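Long-range contacts in phage-related conserved hypothetical protein, BB2244 (Bordetella bronchiseptica, PDB 2BDV), which is of unknown function but belongs to the SRAP family and probably recognises damaged DNA, perhaps crosslinking to abasic sites: residues A[127-132]-A[147-152]; A[94-99]-A[172-177]; A[69-74]-A[84-89]; A[73-78]-A[151-156]; A[40-45]-A[58-63]. All blocks are in the same frame, centred on the assembly; numbering follows the deposited sequence.

In the fold
Contact 5 closes first along the chain, joining 40-45 to 58-63 at the open end of a two-stranded hairpin. Contact 3 follows, closing a short loop from 69-74 to 84-89 around helix 76-80. Contact 4 shares Asn-73 and Ala-74 with it but waits for 151-156. Strand 94-99 opens contact 2, which closes at helix 171-178, and contacts 2 and 4 therefore cross. Contact 1 is nested inside contact 2 and shares Thr-151 and Asn-152 with contact 4. Contacts 1 to 4 all reach one mixed sheet, ordered 73-75, 147-151, 126-133, 94-99. Contact 5 is tied to it too: Pro-59 and Gly-61 bond to Phe-147, and Met-45 to Leu-96.

Contact 1: A[127-132]-A[147-152]; sequences LLFAGL and FAIVTN
Leu-132 and Val-150 meet on the same side of two adjacent antiparallel strands, with Leu-132 CG 4.3 Å from Val-150 CG2. The same methyl of Val-150 also rests against Ala-130, whose CB is 4.1 Å away. Val-150 CG2 is anti to the carbonyl carbon, and it and CB lie against Ala-130 O, each at 3.5 Å. On Phe-129 the touching atom is CB, 3.9 Å from Ile-149 CG2. That isoleucine branch is anti to its own backbone N, and the two side chains cross obliquely.

The backbone fixes the register. Leu-132 and Ala-148 form a hydrogen-bonded pair: Leu-132 N reaches Ala-148 O at 3.1 Å, and Ala-148 N returns to Leu-132 O at 3.0 Å. Gly-131 and Ile-149 are the non-hydrogen-bonded pair beside it, with CA atoms 4.5 Å apart. Further along, Val-150 N donates to Ala-130 O at 2.9 Å. The two short strand axes are turned 126° from one another, a strong twist. On the N-terminal side of Phe-129 the two segments make no further contact. The backbone of Ala-130 also bonds to Val-167.

All eight touching residues are buried. Leu-132 and Ala-148 pack on Trp-86, while Ile-149 packs on Val-97. The arrangement is a twisted antiparallel pair of consecutive strands at the centre of a mixed beta sheet.

Contact 2: A[94-99]-A[172-177]; sequences RILVPA and ELAREW
The side chain of Arg-94 lies over one face of the Trp-177 indole. Its CD sits 3.5 Å from the centroid of the six-membered ring, almost on the ring normal, a CH-pi contact. CG is anti to the carbonyl carbon (chi1 -59°) and rests 3.7 Å from Trp-177 CZ2. The chain then bends at chi3, which places NE. Arg-94 NE donates to Trp-177 O at 2.7 Å, nearly straight at 164°, and the acceptor lies in the guanidinium plane. The cation itself is too far from the ring for more than a weak attraction.

The indole answers from its own edge. Trp-177 NE1 donates to Ile-95 O at 3.0 Å, a more bent bond (142°) that comes from above the carbonyl plane. Ile-95 O probably also accepts from the backbone N of Gly-131, so two donors grip it. The two methyls of Leu-96 reach the helix: CD2 touches Trp-177 CD1 at 3.7 Å, and CD1 touches Ala-174 CB at 3.9 Å.

Trp-177 O belongs to the last turn of helix 171-178. The positive guanidinium probably suits the negative end of the helix. Arg-94 NH1 is held by Ile-90 O. The arrangement is that of alpha/beta packing, with a helix packed on one face of the sheet, running roughly antiparallel to strand 94-99 and pinned to it by a tryptophan-arginine pair.

Contact 3: A[69-74]-A[84-89]; sequences FFMINA and WPWKLM
Met-71, a selenomethionine in this crystal, runs from the loop before strand 73-75 toward three consecutive residues, Trp-84 to Trp-86. Its CB lies 4.0 Å from Trp-86 CH2. CG leads on to SE, which lies 3.9 Å from Trp-86 CZ2 and 4.0 Å from Pro-85 CG. SE stands obliquely to the indole, a Met-aromatic contact. A bend at chi3 (-130°) then places CE, which ends 4.1 Å from Trp-84 CZ3. The methionine crosses Trp-84 at about a right angle.

Ala-74 meets the same indole from another direction. Its CB sits over one face, 3.6 Å from the centroid of the five-membered ring, a CH-pi contact. Pro-85 CD lies over the opposite face, and Trp-86 is held between them. The peptide bond before Pro-85 is cis.

The Trp-86 ring thus packs against Ala-74 of strand 73-75. It also touches Ala-148 on the neighbouring strand 147-151, and Thr-78 and Ile-79 of helix 76-80.

Contact 4: A[73-78]-A[151-156]; sequences NAKLET and TNDALG
Lys-75 NZ and Asp-153 OD2 form a salt bridge of 2.8 Å. The lysine chain bends at chi3 and chi4, and the bend at chi4 (-75°) puts NZ above the carboxylate plane. The two side chains cross at about a right angle. The other carboxylate oxygen is also held: Thr-151 OG1 donates to Asp-153 OD1 at 2.8 Å. With chi1 near 52°, Thr-151 OG1 sits between its own backbone N and carbonyl carbon, turned toward the aspartate.

Lys-75 and Thr-151 form a parallel bridge, flanked by two backbone bonds. Thr-151 N donates to Ala-74 O at 3.1 Å. Leu-76 N donates to Thr-151 O at 3.0 Å. Lys-75 is the N-cap residue of helix 76-80, and strand 147-151 therefore supplies an acceptor for the first N-H of that helix. Asn-73 CB packs on the threonine, 3.6 Å from Thr-151 CG2, and Asn-73 also touches Cys-2, probably the counterpart of the cysteine that crosslinks to abasic sites in SRAP relatives.

Arg-164 packs nearby against Asp-153. With the Lys-75 salt bridge on OD2 and the Thr-151 hydroxyl on OD1, the carboxylate is probably ionised and its rotation fixed.

Contact 5: A[40-45]-A[58-63]; sequences TRPLTM and LPWGYK
Thr-44 OG1 lies between its backbone N and carbonyl carbon (chi1 78°), facing Leu-58 at the open end of the beta hairpin formed by strands 43-46 and 54-57. In Leu-58, chi1 (-87°) sets CG anti to the carbonyl carbon, and chi2 (47°) places CD1. Both leucine methyls then meet Thr-44 OG1, CD2 at 3.6 Å and CD1 at 3.7 Å. The two side chains cross at about a right angle. The hydroxyl itself is bonded to Ala-56 O.

The contact extends the hairpin. Trp-60 N donates to Thr-40 O at 2.9 Å, nearly straight. Leu-58 N reaches Pro-42 O in a weak bond of 3.3 Å. Between them, Arg-41 CA makes a C-H...O contact of 3.2 Å with Leu-58 O. Pro-42 has no N-H to offer that carbonyl.

The Trp-60 ring stacks on Phe-147, and its NE1 is bonded to Ile-72 O. Pro-42 CD packs on Trp-60 CB at 3.7 Å. Arg-41 NE lies 3.4 Å from Pro-59 CG.

Contact 1: A[127-132]-A[147-152]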
# COMPACT_ATOMS: atom_id res chain seq x y z
N LEU A 127 6.82 -7.74 0.21
CA LEU A 127 7.05 -6.41 -0.32
C LEU A 127 6.78 -5.33 0.73
O LEU A 127 5.95 -5.52 1.62
CB LEU A 127 6.15 -6.20 -1.53
CG LEU A 127 6.02 -7.42 -2.45
CD1 LEU A 127 4.96 -7.11 -3.49
CD2 LEU A 127 7.35 -7.76 -3.12
N LEU A 128 7.48 -4.21 0.62
CA LEU A 128 7.27 -3.12 1.57
C LEU A 128 6.69 -1.93 0.82
O LEU A 128 7.43 -1.11 0.28
CB LEU A 128 8.61 -2.75 2.24
CG LEU A 128 9.40 -3.91 2.87
CD1 LEU A 128 10.71 -3.40 3.45
CD2 LEU A 128 8.58 -4.59 3.95
N PHE A 129 5.35 -1.85 0.77
CA PHE A 129 4.70 -0.75 0.06
C PHE A 129 4.78 0.53 0.88
O PHE A 129 4.55 0.51 2.09
CB PHE A 129 3.20 -1.03 -0.24
CG PHE A 129 2.96 -2.21 -1.15
CD1 PHE A 129 3.98 -2.73 -1.94
CD2 PHE A 129 1.70 -2.80 -1.21
CE1 PHE A 129 3.75 -3.83 -2.75
CE2 PHE A 129 1.46 -3.90 -2.02
CZ PHE A 129 2.49 -4.42 -2.79
N ALA A 130 5.13 1.62 0.22
CA ALA A 130 5.22 2.92 0.87
C ALA A 130 3.79 3.41 1.03
O ALA A 130 2.95 3.22 0.15
CB ALA A 130 6.01 3.88 -0.00
N GLY A 131 3.50 4.03 2.17
CA GLY A 131 2.15 4.53 2.41
C GLY A 131 2.10 5.79 3.24
O GLY A 131 3.08 6.17 3.87
N LEU A 132 0.94 6.44 3.23
CA LEU A 132 0.73 7.67 3.98
C LEU A 132 -0.55 7.53 4.79
O LEU A 132 -1.62 7.20 4.25
CB LEU A 132 0.62 8.86 3.01
CG LEU A 132 1.86 9.23 2.19
CD1 LEU A 132 1.51 10.33 1.19
CD2 LEU A 132 2.99 9.67 3.11
N PHE A 147 -5.33 5.29 5.64
CA PHE A 147 -4.14 5.53 4.83
C PHE A 147 -4.34 5.19 3.36
O PHE A 147 -5.35 4.59 2.99
CB PHE A 147 -2.94 4.74 5.38
CG PHE A 147 -3.05 3.25 5.21
CD1 PHE A 147 -3.48 2.45 6.27
CD2 PHE A 147 -2.71 2.63 4.01
CE1 PHE A 147 -3.56 1.06 6.13
CE2 PHE A 147 -2.78 1.24 3.86
CZ PHE A 147 -3.21 0.45 4.93
N ALA A 148 -3.39 5.58 2.53
CA ALA A 148 -3.44 5.26 1.11
C ALA A 148 -2.07 4.66 0.72
O ALA A 148 -1.04 5.03 1.29
CB ALA A 148 -3.72 6.52 0.29
N ILE A 149 -2.06 3.72 -0.23
CA ILE A 149 -0.80 3.13 -0.68
C ILE A 149 -0.22 4.05 -1.75
O ILE A 149 -0.94 4.47 -2.65
CB ILE A 149 -1.01 1.72 -1.33
CG1 ILE A 149 -1.69 0.77 -0.35
CG2 ILE A 149 0.33 1.13 -1.75
CD1 ILE A 149 -1.03 0.77 1.01
N VAL A 150 1.06 4.40 -1.64
CA VAL A 150 1.68 5.27 -2.65
C VAL A 150 1.79 4.46 -3.94
O VAL A 150 2.38 3.38 -3.94
CB VAL A 150 3.09 5.72 -2.26
CG1 VAL A 150 3.69 6.57 -3.38
CG2 VAL A 150 3.05 6.51 -0.96
N THR A 151 1.21 4.98 -5.02
CA THR A 151 1.21 4.33 -6.32
C THR A 151 1.93 5.14 -7.41
O THR A 151 2.00 6.37 -7.35
CB THR A 151 -0.24 4.09 -6.79
OG1 THR A 151 -0.98 5.31 -6.70
CG2 THR A 151 -0.92 3.04 -5.91
N ASN A 152 2.43 4.44 -8.42
CA ASN A 152 3.14 5.06 -9.53
C ASN A 152 2.22 5.07 -10.74
O ASN A 152 2.38 4.28 -11.67
CB ASN A 152 4.39 4.26 -9.85
CG ASN A 152 5.33 4.99 -10.79
OD1 ASN A 152 6.41 4.49 -11.11
ND2 ASN A 152 4.92 6.18 -11.24

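Contact 2: A[94-99]-A[172-177]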
# COMPACT_ATOMS: atom_id res chain seq x y z
N ARG A 94 4.27 8.97 7.28
CA ARG A 94 4.88 7.91 6.46
C ARG A 94 4.87 6.53 7.13
O ARG A 94 5.38 6.35 8.23
CB ARG A 94 6.33 8.29 6.10
CG ARG A 94 6.48 9.60 5.32
CD ARG A 94 7.91 9.77 4.80
NE ARG A 94 8.89 9.81 5.88
CZ ARG A 94 9.35 10.92 6.45
NH1 ARG A 94 8.92 12.11 6.03
NH2 ARG A 94 10.22 10.84 7.44
N ILE A 95 4.27 5.57 6.44
CA ILE A 95 4.20 4.20 6.94
C ILE A 95 4.50 3.21 5.82
O ILE A 95 4.62 3.58 4.65
CB ILE A 95 2.78 3.87 7.47
CG1 ILE A 95 1.79 3.76 6.31
CG2 ILE A 95 2.32 4.95 8.44
CD1 ILE A 95 0.48 3.03 6.65
N LEU A 96 4.62 1.95 6.19
CA LEU A 96 4.87 0.89 5.24
C LEU A 96 3.74 -0.13 5.41
O LEU A 96 3.27 -0.37 6.52
CB LEU A 96 6.22 0.22 5.50
CG LEU A 96 7.42 1.15 5.32
CD1 LEU A 96 8.64 0.61 6.03
CD2 LEU A 96 7.68 1.32 3.82
N VAL A 97 3.30 -0.70 4.29
CA VAL A 97 2.26 -1.71 4.31
C VAL A 97 2.85 -2.98 3.70
O VAL A 97 3.04 -3.06 2.48
CB VAL A 97 1.04 -1.32 3.45
CG1 VAL A 97 0.02 -2.45 3.48
CG2 VAL A 97 0.41 -0.04 3.98
N PRO A 98 3.15 -3.98 4.54
CA PRO A 98 3.72 -5.23 4.04
C PRO A 98 2.71 -6.01 3.20
O PRO A 98 1.50 -5.96 3.45
CB PRO A 98 4.12 -5.95 5.31
CG PRO A 98 3.14 -5.46 6.30
CD PRO A 98 3.07 -3.99 6.01
N ALA A 99 3.22 -6.73 2.20
CA ALA A 99 2.39 -7.52 1.30
C ALA A 99 3.16 -8.58 0.51
O ALA A 99 4.29 -8.34 0.05
CB ALA A 99 1.65 -6.60 0.33
N GLU A 172 16.40 -1.28 2.79
CA GLU A 172 17.24 -0.16 3.19
C GLU A 172 16.49 1.18 3.07
O GLU A 172 16.50 1.99 3.99
CB GLU A 172 18.51 -0.08 2.32
CG GLU A 172 19.48 -1.28 2.36
CD GLU A 172 19.25 -2.30 1.25
OE1 GLU A 172 20.23 -2.95 0.82
OE2 GLU A 172 18.10 -2.45 0.80
N LEU A 173 15.85 1.39 1.92
CA LEU A 173 15.12 2.62 1.66
C LEU A 173 13.83 2.67 2.48
O LEU A 173 13.36 3.74 2.87
CB LEU A 173 14.81 2.74 0.17
CG LEU A 173 16.02 2.90 -0.75
CD1 LEU A 173 15.59 2.99 -2.21
CD2 LEU A 173 16.78 4.16 -0.36
N ALA A 174 13.28 1.49 2.74
CA ALA A 174 12.05 1.37 3.51
C ALA A 174 12.29 1.87 4.93
O ALA A 174 11.43 2.53 5.51
CB ALA A 174 11.60 -0.09 3.52
N ARG A 175 13.45 1.54 5.50
CA ARG A 175 13.79 1.98 6.84
C ARG A 175 13.92 3.48 6.86
O ARG A 175 13.45 4.14 7.78
CB ARG A 175 15.11 1.37 7.31
CG ARG A 175 15.06 -0.13 7.50
CD ARG A 175 16.44 -0.73 7.67
NE ARG A 175 16.36 -2.15 7.32
CZ ARG A 175 17.18 -2.76 6.47
NH1 ARG A 175 18.17 -2.08 5.89
NH2 ARG A 175 16.98 -4.04 6.19
N GLU A 176 14.57 4.04 5.85
CA GLU A 176 14.73 5.48 5.80
C GLU A 176 13.37 6.15 5.70
O GLU A 176 13.13 7.16 6.35
CB GLU A 176 15.59 5.88 4.61
CG GLU A 176 16.60 6.96 4.92
CD GLU A 176 17.41 7.30 3.69
OE1 GLU A 176 17.62 6.38 2.87
OE2 GLU A 176 17.84 8.46 3.55
N TRP A 177 12.47 5.57 4.90
CA TRP A 177 11.14 6.13 4.74
C TRP A 177 10.37 6.25 6.07
O TRP A 177 9.80 7.29 6.35
CB TRP A 177 10.34 5.28 3.74
CG TRP A 177 8.88 5.65 3.57
CD1 TRP A 177 7.80 4.99 4.11
CD2 TRP A 177 8.34 6.72 2.78
NE1 TRP A 177 6.63 5.58 3.70
CE2 TRP A 177 6.93 6.64 2.89
CE3 TRP A 177 8.91 7.73 2.00
CZ2 TRP A 177 6.08 7.54 2.23
CZ3 TRP A 177 8.07 8.62 1.35
CH2 TRP A 177 6.66 8.52 1.47

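Contact 3: A[69-74]-A[84-89]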
# COMPACT_ATOMS: atom_id res chain seq x y z
N PHE A 69 -14.59 11.75 -0.57
CA PHE A 69 -13.62 10.93 -1.27
C PHE A 69 -13.08 9.85 -0.35
O PHE A 69 -12.87 10.07 0.84
CB PHE A 69 -12.45 11.79 -1.75
CG PHE A 69 -12.60 12.30 -3.16
CD1 PHE A 69 -13.21 11.52 -4.14
CD2 PHE A 69 -12.04 13.52 -3.53
CE1 PHE A 69 -13.27 11.95 -5.47
CE2 PHE A 69 -12.09 13.95 -4.85
CZ PHE A 69 -12.70 13.17 -5.82
N PHE A 70 -12.85 8.67 -0.91
CA PHE A 70 -12.30 7.57 -0.15
C PHE A 70 -11.04 7.15 -0.88
O PHE A 70 -11.02 6.14 -1.59
CB PHE A 70 -13.29 6.41 -0.09
CG PHE A 70 -12.82 5.27 0.76
CD1 PHE A 70 -12.52 4.04 0.19
CD2 PHE A 70 -12.71 5.42 2.14
CE1 PHE A 70 -12.12 2.96 0.98
CE2 PHE A 70 -12.30 4.36 2.94
CZ PHE A 70 -12.01 3.12 2.36
N MSE A 71 -9.99 7.94 -0.70
CA MSE A 71 -8.70 7.71 -1.34
C MSE A 71 -7.96 6.49 -0.82
O MSE A 71 -7.62 6.41 0.37
CB MSE A 71 -7.84 8.96 -1.21
CG MSE A 71 -8.38 10.16 -1.97
SE MSE A 71 -7.67 11.82 -1.27
CE MSE A 71 -9.34 12.79 -1.05
N ILE A 72 -7.68 5.56 -1.73
CA ILE A 72 -6.97 4.33 -1.40
C ILE A 72 -5.53 4.32 -1.90
O ILE A 72 -4.70 3.56 -1.39
CB ILE A 72 -7.69 3.10 -2.00
CG1 ILE A 72 -7.73 3.22 -3.53
CG2 ILE A 72 -9.09 3.00 -1.43
CD1 ILE A 72 -8.29 2.00 -4.22
N ASN A 73 -5.25 5.13 -2.91
CA ASN A 73 -3.91 5.23 -3.48
C ASN A 73 -3.48 6.70 -3.45
O ASN A 73 -4.32 7.59 -3.58
CB ASN A 73 -3.89 4.73 -4.93
CG ASN A 73 -4.31 3.28 -5.07
OD1 ASN A 73 -3.98 2.44 -4.23
ND2 ASN A 73 -5.02 2.97 -6.15
N ALA A 74 -2.19 6.94 -3.30
CA ALA A 74 -1.66 8.29 -3.28
C ALA A 74 -0.73 8.49 -4.48
O ALA A 74 0.37 7.94 -4.52
CB ALA A 74 -0.91 8.55 -1.98
N TRP A 84 -2.17 18.54 -2.37
CA TRP A 84 -3.20 18.09 -1.44
C TRP A 84 -3.62 16.66 -1.80
O TRP A 84 -3.72 16.32 -2.98
CB TRP A 84 -4.43 19.02 -1.54
CG TRP A 84 -5.49 18.81 -0.47
CD1 TRP A 84 -5.46 19.25 0.82
CD2 TRP A 84 -6.73 18.08 -0.61
NE1 TRP A 84 -6.60 18.84 1.49
CE2 TRP A 84 -7.39 18.12 0.63
CE3 TRP A 84 -7.33 17.39 -1.67
CZ2 TRP A 84 -8.63 17.51 0.85
CZ3 TRP A 84 -8.57 16.78 -1.46
CH2 TRP A 84 -9.20 16.84 -0.20
N PRO A 85 -3.88 15.82 -0.79
CA PRO A 85 -3.77 16.18 0.62
C PRO A 85 -2.52 15.56 1.23
O PRO A 85 -2.22 15.75 2.41
CB PRO A 85 -5.03 15.58 1.21
CG PRO A 85 -5.09 14.28 0.48
CD PRO A 85 -4.78 14.66 -0.96
N TRP A 86 -1.80 14.81 0.42
CA TRP A 86 -0.59 14.13 0.87
C TRP A 86 0.48 15.06 1.44
O TRP A 86 1.31 14.63 2.23
CB TRP A 86 -0.03 13.30 -0.28
CG TRP A 86 -1.12 12.53 -0.97
CD1 TRP A 86 -1.43 12.56 -2.30
CD2 TRP A 86 -2.10 11.67 -0.36
NE1 TRP A 86 -2.53 11.78 -2.55
CE2 TRP A 86 -2.96 11.22 -1.38
CE3 TRP A 86 -2.32 11.24 0.96
CZ2 TRP A 86 -4.04 10.36 -1.13
CZ3 TRP A 86 -3.39 10.38 1.20
CH2 TRP A 86 -4.24 9.95 0.16
N LYS A 87 0.46 16.34 1.05
CA LYS A 87 1.46 17.28 1.56
C LYS A 87 1.36 17.41 3.07
O LYS A 87 2.27 17.91 3.73
CB LYS A 87 1.29 18.66 0.92
CG LYS A 87 -0.05 19.32 1.22
CD LYS A 87 -0.22 20.65 0.46
CE LYS A 87 -1.67 21.09 0.44
NZ LYS A 87 -1.87 22.43 -0.21
N LEU A 88 0.25 16.94 3.62
CA LEU A 88 0.01 17.01 5.06
C LEU A 88 0.48 15.77 5.81
O LEU A 88 0.50 15.75 7.05
CB LEU A 88 -1.49 17.20 5.29
CG LEU A 88 -2.14 18.36 4.52
CD1 LEU A 88 -3.66 18.25 4.61
CD2 LEU A 88 -1.66 19.70 5.08
N MSE A 89 0.86 14.73 5.08
CA MSE A 89 1.29 13.49 5.70
C MSE A 89 2.69 13.05 5.29
O MSE A 89 3.29 12.22 5.96
CB MSE A 89 0.30 12.38 5.35
CG MSE A 89 -1.08 12.58 5.94
SE MSE A 89 -2.41 11.49 5.04
CE MSE A 89 -3.17 12.87 3.92

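Contact 4: A[73-78]-A[151-156]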
# COMPACT_ATOMS: atom_id res chain seq x y z
N ASN A 73 -5.25 5.13 -2.91
CA ASN A 73 -3.91 5.23 -3.48
C ASN A 73 -3.48 6.70 -3.45
O ASN A 73 -4.32 7.59 -3.58
CB ASN A 73 -3.89 4.73 -4.93
CG ASN A 73 -4.31 3.28 -5.07
OD1 ASN A 73 -3.98 2.44 -4.23
ND2 ASN A 73 -5.02 2.97 -6.15
N ALA A 74 -2.19 6.94 -3.30
CA ALA A 74 -1.66 8.29 -3.28
C ALA A 74 -0.73 8.49 -4.48
O ALA A 74 0.37 7.94 -4.52
CB ALA A 74 -0.91 8.55 -1.98
N LYS A 75 -1.20 9.26 -5.46
CA LYS A 75 -0.44 9.51 -6.68
C LYS A 75 0.96 10.08 -6.41
O LYS A 75 1.12 11.15 -5.84
CB LYS A 75 -1.21 10.47 -7.61
CG LYS A 75 -0.54 10.73 -8.96
CD LYS A 75 -1.36 11.68 -9.81
CE LYS A 75 -2.62 11.01 -10.34
NZ LYS A 75 -2.32 10.07 -11.45
N LEU A 76 1.96 9.31 -6.83
CA LEU A 76 3.35 9.67 -6.65
C LEU A 76 3.64 11.12 -7.03
O LEU A 76 4.31 11.84 -6.30
CB LEU A 76 4.21 8.71 -7.48
CG LEU A 76 5.72 8.89 -7.47
CD1 LEU A 76 6.08 10.11 -8.29
CD2 LEU A 76 6.23 9.01 -6.03
N GLU A 77 3.14 11.55 -8.18
CA GLU A 77 3.40 12.91 -8.62
C GLU A 77 2.78 13.99 -7.74
O GLU A 77 3.38 15.05 -7.56
CB GLU A 77 2.93 13.09 -10.06
CG GLU A 77 3.41 14.39 -10.64
CD GLU A 77 3.29 14.42 -12.13
OE1 GLU A 77 2.14 14.33 -12.63
OE2 GLU A 77 4.34 14.51 -12.80
N THR A 78 1.59 13.74 -7.21
CA THR A 78 0.97 14.73 -6.35
C THR A 78 1.83 14.87 -5.09
O THR A 78 1.96 15.96 -4.54
CB THR A 78 -0.47 14.33 -5.96
OG1 THR A 78 -1.29 14.34 -7.13
CG2 THR A 78 -1.04 15.30 -4.94
N THR A 151 1.21 4.98 -5.02
CA THR A 151 1.21 4.33 -6.32
C THR A 151 1.93 5.14 -7.41
O THR A 151 2.00 6.37 -7.35
CB THR A 151 -0.24 4.09 -6.79
OG1 THR A 151 -0.98 5.31 -6.70
CG2 THR A 151 -0.92 3.04 -5.91
N ASN A 152 2.43 4.44 -8.42
CA ASN A 152 3.14 5.06 -9.53
C ASN A 152 2.22 5.07 -10.74
O ASN A 152 2.38 4.28 -11.67
CB ASN A 152 4.39 4.26 -9.85
CG ASN A 152 5.33 4.99 -10.79
OD1 ASN A 152 6.41 4.49 -11.11
ND2 ASN A 152 4.92 6.18 -11.24
N ASP A 153 1.26 5.98 -10.72
CA ASP A 153 0.27 6.11 -11.78
C ASP A 153 0.86 6.20 -13.19
O ASP A 153 0.34 5.60 -14.13
CB ASP A 153 -0.62 7.32 -11.50
CG ASP A 153 -1.45 7.15 -10.23
OD1 ASP A 153 -0.91 6.59 -9.24
OD2 ASP A 153 -2.62 7.57 -10.21
N ALA A 154 1.96 6.94 -13.33
CA ALA A 154 2.61 7.11 -14.62
C ALA A 154 2.84 5.80 -15.38
O ALA A 154 2.75 5.77 -16.61
CB ALA A 154 3.94 7.84 -14.43
N LEU A 155 3.14 4.73 -14.65
CA LEU A 155 3.39 3.44 -15.29
C LEU A 155 2.19 2.51 -15.23
O LEU A 155 2.26 1.37 -15.69
CB LEU A 155 4.59 2.76 -14.64
CG LEU A 155 5.86 3.61 -14.69
CD1 LEU A 155 6.98 2.90 -13.95
CD2 LEU A 155 6.25 3.86 -16.16
N GLY A 156 1.08 3.00 -14.68
CA GLY A 156 -0.12 2.20 -14.58
C GLY A 156 0.06 0.94 -13.75
O GLY A 156 0.95 0.87 -12.90

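Contact 5: A[40-45]-A[58-63]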
# COMPACT_ATOMS: atom_id res chain seq x y z
N THR A 40 -10.53 -2.10 5.46
CA THR A 40 -10.19 -3.05 6.50
C THR A 40 -8.97 -2.52 7.25
O THR A 40 -8.53 -1.39 7.00
CB THR A 40 -9.86 -4.44 5.92
OG1 THR A 40 -8.66 -4.36 5.14
CG2 THR A 40 -11.00 -4.93 5.03
N ARG A 41 -8.43 -3.32 8.16
CA ARG A 41 -7.27 -2.93 8.94
C ARG A 41 -6.09 -3.83 8.60
O ARG A 41 -5.78 -4.77 9.35
CB ARG A 41 -7.56 -3.07 10.44
CG ARG A 41 -8.83 -2.38 10.92
CD ARG A 41 -8.62 -0.90 11.12
NE ARG A 41 -9.77 -0.27 11.75
CZ ARG A 41 -10.20 -0.54 12.98
NH1 ARG A 41 -9.56 -1.44 13.73
NH2 ARG A 41 -11.26 0.09 13.47
N PRO A 42 -5.40 -3.56 7.48
CA PRO A 42 -4.26 -4.41 7.12
C PRO A 42 -3.08 -4.15 8.05
O PRO A 42 -2.99 -3.09 8.66
CB PRO A 42 -3.93 -3.98 5.69
CG PRO A 42 -5.17 -3.24 5.22
CD PRO A 42 -5.65 -2.54 6.45
N LEU A 43 -2.18 -5.12 8.16
CA LEU A 43 -1.00 -4.95 8.98
C LEU A 43 -0.16 -3.83 8.36
O LEU A 43 -0.10 -3.70 7.14
CB LEU A 43 -0.16 -6.21 8.97
CG LEU A 43 -0.58 -7.33 9.92
CD1 LEU A 43 0.20 -8.60 9.60
CD2 LEU A 43 -0.33 -6.88 11.36
N THR A 44 0.46 -3.03 9.21
CA THR A 44 1.34 -1.95 8.75
C THR A 44 2.50 -1.84 9.72
O THR A 44 2.42 -2.28 10.87
CB THR A 44 0.63 -0.55 8.70
OG1 THR A 44 0.57 0.01 10.02
CG2 THR A 44 -0.77 -0.64 8.12
N MSE A 45 3.60 -1.27 9.24
CA MSE A 45 4.78 -1.06 10.07
C MSE A 45 5.11 0.42 10.00
O MSE A 45 5.03 1.03 8.93
CB MSE A 45 5.94 -1.92 9.58
CG MSE A 45 5.63 -3.40 9.71
SE MSE A 45 7.13 -4.57 9.41
CE MSE A 45 7.13 -4.52 7.50
N LEU A 58 -3.78 -0.65 10.76
CA LEU A 58 -4.34 0.68 10.53
C LEU A 58 -5.40 0.56 9.44
O LEU A 58 -5.36 -0.36 8.62
CB LEU A 58 -3.22 1.64 10.12
CG LEU A 58 -2.42 2.35 11.24
CD1 LEU A 58 -2.01 1.38 12.32
CD2 LEU A 58 -1.21 3.04 10.63
N PRO A 59 -6.37 1.48 9.43
CA PRO A 59 -7.45 1.50 8.44
C PRO A 59 -6.97 1.92 7.05
O PRO A 59 -6.35 2.97 6.90
CB PRO A 59 -8.43 2.52 9.00
CG PRO A 59 -8.18 2.49 10.46
CD PRO A 59 -6.68 2.40 10.54
N TRP A 60 -7.27 1.08 6.06
CA TRP A 60 -6.90 1.35 4.67
C TRP A 60 -8.05 2.13 4.03
O TRP A 60 -9.17 1.62 3.93
CB TRP A 60 -6.67 0.03 3.92
CG TRP A 60 -6.19 0.20 2.51
CD1 TRP A 60 -5.67 1.34 1.96
CD2 TRP A 60 -6.14 -0.80 1.49
NE1 TRP A 60 -5.30 1.11 0.66
CE2 TRP A 60 -5.57 -0.20 0.35
CE3 TRP A 60 -6.52 -2.15 1.42
CZ2 TRP A 60 -5.37 -0.90 -0.85
CZ3 TRP A 60 -6.32 -2.85 0.24
CH2 TRP A 60 -5.74 -2.22 -0.88
N GLY A 61 -7.78 3.36 3.61
CA GLY A 61 -8.81 4.18 2.99
C GLY A 61 -8.92 5.53 3.69
O GLY A 61 -9.48 5.62 4.78
N TYR A 62 -8.39 6.57 3.05
CA TYR A 62 -8.41 7.92 3.62
C TYR A 62 -9.55 8.80 3.12
O TYR A 62 -9.72 9.00 1.92
CB TYR A 62 -7.07 8.63 3.37
CG TYR A 62 -7.01 10.06 3.91
CD1 TYR A 62 -7.25 10.33 5.26
CD2 TYR A 62 -6.72 11.13 3.07
CE1 TYR A 62 -7.21 11.63 5.75
CE2 TYR A 62 -6.68 12.44 3.56
CZ TYR A 62 -6.93 12.68 4.90
OH TYR A 62 -6.92 13.98 5.39
N LYS A 63 -10.32 9.31 4.07
CA LYS A 63 -11.46 10.18 3.80
C LYS A 63 -11.25 11.58 4.39
O LYS A 63 -11.47 11.80 5.58
CB LYS A 63 -12.72 9.58 4.40
CG LYS A 63 -13.97 10.42 4.18
CD LYS A 63 -15.19 9.80 4.85
CE LYS A 63 -15.05 9.76 6.37
NZ LYS A 63 -16.17 8.99 6.99